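Local structure of ancylostoma secreted protein 1 (Necator americanus, 3NT8) at residues A[84-89]-A[161-166]; A[27-32]-A[77-82]; A[101-106]-A[172-177]. The protein is probably associated with the transition to parasitism by infective hookworm larvae, and is built from two CAP domains of the cysteine-rich secretory protein family. One frame throughout, in Å; residues are numbered along the deposited sequence.

In the fold
All three contacts lie in the first of the two CAP domains and share its four-stranded sheet or the helix that packs on it. Contact 2 sets the segment 27-32 against helix 76-85; contact 1 takes up the chain as that helix ends and turns it onto strand 159-167, with their centres about 9 Å apart. Contact 3 pairs the next strand in the sheet, 170-177, with the edge strand 100-107, its centre about 8 Å from that of contact 1 and about 14 Å from that of contact 2. The disulfide Cys-162–Cys-175 ties contact 1 to contact 3, while Leu-82 of contact 2 packs on Ser-174 and Gln-101 of contact 3.

Contact 1: residues A[84-89]-A[161-166]; sequences DAIQSC and GCAYKV
Lys-165 and Gln-87 meet because each side chain bends at its second torsion: in Lys-165 (chi2 66°) CD folds back toward the turn 86-89, after which the chain runs extended to NZ, and in Gln-87 (chi2 -71°) the bend brings CD beside the end of the lysine although CB starts out away from the strand. The two chains cross obliquely, and the lysine NZ donates to OE1 of Gln-87 at a short 2.6 Å, standing 40° above the plane of the amide carbonyl. On the same glutamine NE2 lies 3.6 Å from CD of Lys-165 and bonds to the carbonyl of Gln-83, a second grip that helps to set the orientation of the amide.

Nearer the backbone, CB of Lys-165 rests 3.4 Å from O of Ile-86, and CG sits among the carbonyls of Ile-86 and Gln-87. Ile-86 is buried and brings CD1 to the strand, 3.7 Å from O of Ala-163 and 4.3 Å from CB of Ala-163; the same methyl also packs on Lys-165 CB. At the far end of the turn SG of Cys-89 comes to 3.3 Å from O of Lys-165, and its disulfide to Cys-167 fixes this end of the turn to the strand covalently. The turn itself is of type I, closed by the bond from N of Cys-89 to O of Ile-86 (3.0 Å). Tyr-164 faces away from it, with OH bonded to Asp-36, while its backbone O accepts from the side chain of Gln-83.

The chain leaving helix 76-85 is thus held by a disulfide, apolar packing and side-chain hydrogen bonds: a turn after the helix, packed on the sheet of the CAP alpha-beta-alpha sandwich.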
loop_
_atom_site.group_PDB
_atom_site.type_symbol
_atom_site.label_atom_id
_atom_site.label_comp_id
_atom_site.label_asym_id
_atom_site.label_seq_id
_atom_site.Cartn_x
_atom_site.Cartn_y
_atom_site.Cartn_z
ATOM N N ASP A 84 15.531 2.608 21.413
ATOM C CA ASP A 84 16.413 1.493 21.762
ATOM C C ASP A 84 17.406 1.169 20.646
ATOM O O ASP A 84 18.473 0.621 20.895
ATOM C CB ASP A 84 15.600 0.238 22.130
ATOM C CG ASP A 84 14.830 0.410 23.392
ATOM O OD1 ASP A 84 15.295 1.153 24.277
ATOM O OD2 ASP A 84 13.757 -0.212 23.530
ATOM N N ALA A 85 17.074 1.557 19.415
ATOM C CA ALA A 85 17.874 1.145 18.270
ATOM C C ALA A 85 18.958 2.122 17.912
ATOM O O ALA A 85 19.902 1.780 17.199
ATOM C CB ALA A 85 17.004 0.841 17.083
ATOM N N ILE A 86 18.826 3.341 18.420
ATOM C CA ILE A 86 19.750 4.407 18.072
ATOM C C ILE A 86 20.698 4.785 19.222
ATOM O O ILE A 86 21.312 5.854 19.200
ATOM C CB ILE A 86 18.991 5.661 17.491
ATOM C CG1 ILE A 86 18.063 6.308 18.553
ATOM C CG2 ILE A 86 18.133 5.236 16.290
ATOM C CD1 ILE A 86 17.557 7.692 18.168
ATOM N N GLN A 87 20.831 3.922 20.221
ATOM C CA GLN A 87 21.613 4.318 21.408
ATOM C C GLN A 87 23.096 4.608 21.082
ATOM O O GLN A 87 23.749 5.439 21.729
ATOM C CB GLN A 87 21.454 3.309 22.558
ATOM C CG GLN A 87 20.066 3.311 23.249
ATOM C CD GLN A 87 19.787 4.557 24.116
ATOM O OE1 GLN A 87 20.477 4.813 25.128
ATOM N NE2 GLN A 87 18.739 5.322 23.728
ATOM N N SER A 88 23.609 3.959 20.043
ATOM C CA SER A 88 25.002 4.142 19.649
ATOM C C SER A 88 25.159 5.008 18.381
ATOM O O SER A 88 26.237 5.014 17.757
ATOM C CB SER A 88 25.604 2.774 19.387
ATOM O OG SER A 88 24.746 2.068 18.493
ATOM N N CYS A 89 24.103 5.746 18.030
ATOM C CA CYS A 89 24.026 6.537 16.781
ATOM C C CYS A 89 24.503 5.738 15.549
ATOM O O CYS A 89 25.456 6.158 14.839
ATOM C CB CYS A 89 24.741 7.895 16.898
ATOM S SG CYS A 89 24.207 8.909 18.326
ATOM N N GLY A 161 6.392 7.707 15.326
ATOM C CA GLY A 161 7.285 7.540 16.484
ATOM C C GLY A 161 8.654 8.131 16.211
ATOM O O GLY A 161 9.335 7.715 15.263
ATOM N N CYS A 162 9.057 9.114 17.016
ATOM C CA CYS A 162 10.373 9.731 16.789
ATOM C C CYS A 162 11.197 9.780 18.104
ATOM O O CYS A 162 10.602 9.785 19.201
ATOM C CB CYS A 162 10.270 11.145 16.181
ATOM S SG CYS A 162 9.175 11.470 14.790
ATOM N N ALA A 163 12.533 9.863 17.951
ATOM C CA ALA A 163 13.484 9.942 19.030
ATOM C C ALA A 163 14.833 10.496 18.514
ATOM O O ALA A 163 15.117 10.343 17.337
ATOM C CB ALA A 163 13.653 8.515 19.684
ATOM N N TYR A 164 15.610 11.204 19.351
ATOM C CA TYR A 164 17.019 11.533 19.052
ATOM C C TYR A 164 17.928 10.896 20.134
ATOM O O TYR A 164 17.432 10.461 21.152
ATOM C CB TYR A 164 17.276 13.030 18.899
ATOM C CG TYR A 164 16.865 13.832 20.118
ATOM C CD1 TYR A 164 17.595 13.756 21.331
ATOM C CD2 TYR A 164 15.724 14.589 20.090
ATOM C CE1 TYR A 164 17.187 14.455 22.465
ATOM C CE2 TYR A 164 15.297 15.282 21.210
ATOM C CZ TYR A 164 16.036 15.205 22.401
ATOM O OH TYR A 164 15.610 15.872 23.507
ATOM N N LYS A 165 19.223 10.735 19.845
ATOM C CA LYS A 165 20.220 10.298 20.813
ATOM C C LYS A 165 21.504 11.050 20.572
ATOM O O LYS A 165 21.952 11.090 19.444
ATOM C CB LYS A 165 20.483 8.814 20.673
ATOM C CG LYS A 165 21.385 8.215 21.723
ATOM C CD LYS A 165 20.795 8.236 23.115
ATOM C CE LYS A 165 21.828 7.535 24.050
ATOM N NZ LYS A 165 21.357 7.262 25.463
ATOM N N VAL A 166 22.082 11.642 21.633
ATOM C CA VAL A 166 23.418 12.235 21.582
ATOM C C VAL A 166 24.534 11.145 21.769
ATOM O O VAL A 166 24.454 10.295 22.655
ATOM C CB VAL A 166 23.580 13.397 22.619
ATOM C CG1 VAL A 166 24.958 14.002 22.574
ATOM C CG2 VAL A 166 22.556 14.487 22.349
#

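Contact 2: residues A[27-32]-A[77-82]; sequences CSNSGI and AMEQQL
Asn-29 and Glu-79 make the direct polar link between the segment and the helix: ND2 of Asn-29 donates to OE2 of Glu-79 at 2.9 Å, almost straight at 171°. The acceptor lies in the plane of the amide, whereas the carboxylate is approached on its anti side and the two flat groups are turned 67° against each other. Ile-32 reaches toward the same carboxylate tip to tip, its CG1 3.3 Å and its CD1 3.5 Å from OE2 of Glu-79. At the other oxygen, SG of Cys-27 stands 3.4 Å from OE1 of Glu-79.

Glu-79 is carried there by an extended chain, CG being anti to the backbone N (chi1 -180°). Its two oxygens are shared out: OE2 also forms a salt bridge with Arg-37, and OE1 accepts from the indole NH of Trp-74. In the CAP domain these partners join the N-terminal segment, helix 34-52, strand 73-74 and helix 76-85 around one buried acidic group, and the disulfide Cys-27–Cys-76 secures the segment close by.

The asparagine is itself positioned by further bonds. OD1 of Asn-29 accepts from N of Gly-31 at 3.0 Å, which makes an Asx turn, and ND2 is shared with OE1 of Gln-83, one turn of helix beyond Glu-79. A water donates to OD1 of Asn-29 at 2.8 Å and accepts from NE2 of Gln-80, which also donates to Asp-84. Gln-80, whose chain bends at chi2, has OE1 3.5 Å from CB of Asn-29. Further out, Arg-37 bonds to O of Asn-29 as well as to the carboxylate.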
loop_
_atom_site.group_PDB
_atom_site.type_symbol
_atom_site.label_atom_id
_atom_site.label_comp_id
_atom_site.label_asym_id
_atom_site.label_seq_id
_atom_site.Cartn_x
_atom_site.Cartn_y
_atom_site.Cartn_z
ATOM N N CYS A 27 4.047 8.540 27.446
ATOM C CA CYS A 27 5.195 7.675 27.150
ATOM C C CYS A 27 6.188 7.658 28.299
ATOM O O CYS A 27 6.446 8.675 28.940
ATOM C CB CYS A 27 5.887 8.031 25.826
ATOM S SG CYS A 27 4.770 8.240 24.346
ATOM N N SER A 28 6.749 6.487 28.544
ATOM C CA SER A 28 7.694 6.328 29.636
ATOM C C SER A 28 9.092 6.770 29.227
ATOM O O SER A 28 9.911 7.057 30.061
ATOM C CB SER A 28 7.714 4.893 30.189
ATOM O OG SER A 28 7.897 3.860 29.197
ATOM N N ASN A 29 9.348 6.888 27.933
ATOM C CA ASN A 29 10.736 7.095 27.516
ATOM C C ASN A 29 11.224 8.448 28.043
ATOM O O ASN A 29 10.555 9.468 27.829
ATOM C CB ASN A 29 10.890 6.918 25.991
ATOM C CG ASN A 29 12.256 7.299 25.488
ATOM O OD1 ASN A 29 13.274 6.923 26.047
ATOM N ND2 ASN A 29 12.284 8.070 24.393
ATOM N N SER A 30 12.337 8.436 28.798
ATOM C CA SER A 30 13.007 9.676 29.239
ATOM C C SER A 30 14.064 10.237 28.197
ATOM O O SER A 30 14.725 11.226 28.466
ATOM C CB SER A 30 13.650 9.466 30.634
ATOM O OG SER A 30 14.717 8.524 30.555
ATOM N N GLY A 31 14.237 9.549 27.061
ATOM C CA GLY A 31 15.201 9.913 25.994
ATOM C C GLY A 31 14.807 11.249 25.346
ATOM O O GLY A 31 15.667 12.084 24.972
ATOM N N ILE A 32 13.502 11.483 25.230
ATOM C CA ILE A 32 13.063 12.789 24.703
ATOM C C ILE A 32 12.001 13.343 25.642
ATOM O O ILE A 32 11.510 12.577 26.496
ATOM C CB ILE A 32 12.613 12.699 23.248
ATOM C CG1 ILE A 32 11.485 11.656 23.065
ATOM C CG2 ILE A 32 13.842 12.292 22.367
ATOM C CD1 ILE A 32 10.781 11.751 21.613
ATOM N N ALA A 77 5.084 2.913 21.774
ATOM C CA ALA A 77 5.727 1.673 21.509
ATOM C C ALA A 77 6.619 1.864 20.322
ATOM O O ALA A 77 7.751 1.339 20.287
ATOM C CB ALA A 77 4.671 0.596 21.225
ATOM N N MET A 78 6.135 2.611 19.318
ATOM C CA MET A 78 6.971 2.925 18.142
ATOM C C MET A 78 8.151 3.777 18.548
ATOM O O MET A 78 9.272 3.438 18.186
ATOM C CB MET A 78 6.184 3.580 16.999
ATOM C CG MET A 78 5.486 2.530 16.162
ATOM S SD MET A 78 4.245 3.293 15.181
ATOM C CE MET A 78 5.311 4.218 14.087
ATOM N N GLU A 79 7.896 4.824 19.331
ATOM C CA GLU A 79 8.946 5.680 19.890
ATOM C C GLU A 79 9.989 4.899 20.673
ATOM O O GLU A 79 11.211 5.118 20.504
ATOM C CB GLU A 79 8.359 6.766 20.790
ATOM C CG GLU A 79 9.454 7.718 21.414
ATOM C CD GLU A 79 8.931 8.485 22.558
ATOM O OE1 GLU A 79 7.707 8.673 22.675
ATOM O OE2 GLU A 79 9.724 8.902 23.417
ATOM N N GLN A 80 9.538 3.969 21.507
ATOM C CA GLN A 80 10.466 3.282 22.440
ATOM C C GLN A 80 11.361 2.362 21.671
ATOM O O GLN A 80 12.551 2.248 21.960
ATOM C CB GLN A 80 9.683 2.481 23.503
ATOM C CG GLN A 80 10.615 1.694 24.510
ATOM C CD GLN A 80 11.375 2.629 25.459
ATOM O OE1 GLN A 80 10.778 3.423 26.183
ATOM N NE2 GLN A 80 12.710 2.538 25.431
ATOM N N GLN A 81 10.780 1.650 20.715
ATOM C CA GLN A 81 11.569 0.741 19.917
ATOM C C GLN A 81 12.657 1.462 19.120
ATOM O O GLN A 81 13.775 1.007 19.077
ATOM C CB GLN A 81 10.665 -0.111 19.003
ATOM C CG GLN A 81 11.404 -1.281 18.429
ATOM C CD GLN A 81 10.499 -2.342 17.809
ATOM O OE1 GLN A 81 9.257 -2.193 17.758
ATOM N NE2 GLN A 81 11.123 -3.429 17.345
ATOM N N LEU A 82 12.311 2.589 18.515
ATOM C CA LEU A 82 13.254 3.351 17.756
ATOM C C LEU A 82 14.357 3.929 18.683
ATOM O O LEU A 82 15.551 3.968 18.314
ATOM C CB LEU A 82 12.535 4.461 16.997
ATOM C CG LEU A 82 13.394 5.505 16.315
ATOM C CD1 LEU A 82 14.189 4.802 15.271
ATOM C CD2 LEU A 82 12.548 6.563 15.675
HETATM O O HOH W 1 14.453 4.501 26.848
#

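Contact 3: residues A[101-106]-A[172-177]; sequences QNTMSW and AVSCIY
Asn-102 O receives two donors from strand 172-177, and they come from opposite faces of its carbonyl plane: OG of Ser-174 at 2.7 Å and the backbone N of Cys-175 at 3.0 Å. OG lies anti to the backbone N of Ser-174 (chi1 -173°) and accepts from NE2 of Gln-101 at 3.0 Å, nearly straight (169°) and in the plane of that amide. The amide's OE1 is held by N of Ala-94. N of Asn-102 returns a bond to O of Cys-175 at 2.8 Å, and Met-104 and Val-173 form the next hydrogen-bonded pair, its Met-104 N bond being weak.

The amide of Asn-102 is turned 79° against the ring of Tyr-177, with CB at the ring edge in its plane and a weak bond from ND2 to OH at 3.3 Å; the stronger partners are Asn-151 and Ala-148 for the asparagine and His-44 for the tyrosine.

Apolar packing completes the pairing. CB of Gln-101 meets CG2 of Ile-176 at 3.9 Å, and CG2 of Val-173 sits at the edge of the Trp-106 ring; within strand 100-107, CE of Met-104 lies against one face of that ring, offset toward its rim. Helix 76-85 packs on the Gln-101, Ser-174 and Ile-176 face, helices 119-127 and 147-153 on the other: an antiparallel edge pair in the middle-layer sheet of the CAP alpha-beta-alpha sandwich.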
loop_
_atom_site.group_PDB
_atom_site.type_symbol
_atom_site.label_atom_id
_atom_site.label_comp_id
_atom_site.label_asym_id
_atom_site.label_seq_id
_atom_site.Cartn_x
_atom_site.Cartn_y
_atom_site.Cartn_z
ATOM N N GLN A 101 11.320 4.186 7.915
ATOM C CA GLN A 101 12.177 4.978 8.744
ATOM C C GLN A 101 12.848 6.136 8.006
ATOM O O GLN A 101 13.321 5.984 6.911
ATOM C CB GLN A 101 13.263 4.090 9.393
ATOM C CG GLN A 101 14.241 4.845 10.275
ATOM C CD GLN A 101 15.216 3.914 10.978
ATOM O OE1 GLN A 101 15.350 2.733 10.628
ATOM N NE2 GLN A 101 15.917 4.444 11.922
ATOM N N ASN A 102 12.886 7.279 8.679
ATOM C CA ASN A 102 13.596 8.456 8.275
ATOM C C ASN A 102 14.721 8.716 9.279
ATOM O O ASN A 102 14.515 8.602 10.489
ATOM C CB ASN A 102 12.640 9.644 8.283
ATOM C CG ASN A 102 11.995 9.911 6.932
ATOM O OD1 ASN A 102 12.317 9.285 5.946
ATOM N ND2 ASN A 102 11.049 10.847 6.906
ATOM N N THR A 103 15.895 9.091 8.782
ATOM C CA THR A 103 17.083 9.197 9.621
ATOM C C THR A 103 18.023 10.345 9.176
ATOM O O THR A 103 18.118 10.702 7.954
ATOM C CB THR A 103 17.873 7.824 9.696
ATOM O OG1 THR A 103 18.887 7.946 10.689
ATOM C CG2 THR A 103 18.540 7.495 8.363
ATOM N N MET A 104 18.675 10.937 10.179
ATOM C CA MET A 104 19.551 12.087 9.954
ATOM C C MET A 104 20.645 12.066 10.998
ATOM O O MET A 104 20.394 11.824 12.178
ATOM C CB MET A 104 18.795 13.408 10.067
ATOM C CG MET A 104 19.603 14.600 9.865
ATOM S SD MET A 104 20.095 14.677 8.178
ATOM C CE MET A 104 20.880 16.303 8.293
ATOM N N SER A 105 21.850 12.368 10.548
ATOM C CA SER A 105 22.992 12.390 11.441
ATOM C C SER A 105 23.651 13.772 11.445
ATOM O O SER A 105 23.900 14.358 10.390
ATOM C CB SER A 105 23.980 11.278 11.068
ATOM O OG SER A 105 25.107 11.306 11.947
ATOM N N TRP A 106 23.909 14.305 12.642
ATOM C CA TRP A 106 24.657 15.557 12.778
ATOM C C TRP A 106 25.997 15.368 13.471
ATOM O O TRP A 106 26.138 14.531 14.378
ATOM C CB TRP A 106 23.845 16.582 13.575
ATOM C CG TRP A 106 22.521 16.863 13.008
ATOM C CD1 TRP A 106 21.342 16.237 13.313
ATOM C CD2 TRP A 106 22.212 17.858 12.048
ATOM N NE1 TRP A 106 20.317 16.775 12.572
ATOM C CE2 TRP A 106 20.821 17.779 11.794
ATOM C CE3 TRP A 106 22.973 18.819 11.372
ATOM C CZ2 TRP A 106 20.175 18.620 10.896
ATOM C CZ3 TRP A 106 22.335 19.661 10.475
ATOM C CH2 TRP A 106 20.943 19.553 10.240
ATOM N N ALA A 172 21.912 11.664 16.381
ATOM C CA ALA A 172 21.067 11.033 15.393
ATOM C C ALA A 172 19.621 11.378 15.762
ATOM O O ALA A 172 19.250 11.340 16.962
ATOM C CB ALA A 172 21.313 9.523 15.376
ATOM N N VAL A 173 18.869 11.815 14.758
ATOM C CA VAL A 173 17.450 12.126 14.874
ATOM C C VAL A 173 16.690 11.309 13.831
ATOM O O VAL A 173 17.113 11.246 12.698
ATOM C CB VAL A 173 17.172 13.608 14.619
ATOM C CG1 VAL A 173 15.674 13.878 14.869
ATOM C CG2 VAL A 173 18.093 14.505 15.490
ATOM N N SER A 174 15.622 10.642 14.243
ATOM C CA SER A 174 15.000 9.582 13.433
ATOM C C SER A 174 13.491 9.502 13.750
ATOM O O SER A 174 13.083 9.821 14.810
ATOM C CB SER A 174 15.674 8.196 13.617
ATOM O OG SER A 174 15.141 7.217 12.677
ATOM N N CYS A 175 12.692 9.100 12.774
ATOM C CA CYS A 175 11.239 8.929 12.939
ATOM C C CYS A 175 10.927 7.693 12.153
ATOM O O CYS A 175 11.540 7.450 11.116
ATOM C CB CYS A 175 10.416 10.111 12.352
ATOM S SG CYS A 175 10.492 11.688 13.184
ATOM N N ILE A 176 9.980 6.908 12.683
ATOM C CA ILE A 176 9.445 5.730 12.012
ATOM C C ILE A 176 7.947 5.897 11.831
ATOM O O ILE A 176 7.308 6.644 12.587
ATOM C CB ILE A 176 9.711 4.381 12.788
ATOM C CG1 ILE A 176 9.440 4.524 14.266
ATOM C CG2 ILE A 176 11.102 3.868 12.589
ATOM C CD1 ILE A 176 9.320 3.207 14.907
ATOM N N TYR A 177 7.395 5.216 10.830
ATOM C CA TYR A 177 6.017 5.485 10.361
ATOM C C TYR A 177 5.372 4.175 10.034
ATOM O O TYR A 177 6.014 3.337 9.438
ATOM C CB TYR A 177 6.036 6.331 9.068
ATOM C CG TYR A 177 6.806 7.603 9.179
ATOM C CD1 TYR A 177 6.147 8.837 9.342
ATOM C CD2 TYR A 177 8.172 7.612 9.037
ATOM C CE1 TYR A 177 6.867 10.000 9.390
ATOM C CE2 TYR A 177 8.879 8.791 9.082
ATOM C CZ TYR A 177 8.223 9.980 9.248
ATOM O OH TYR A 177 8.898 11.146 9.358
#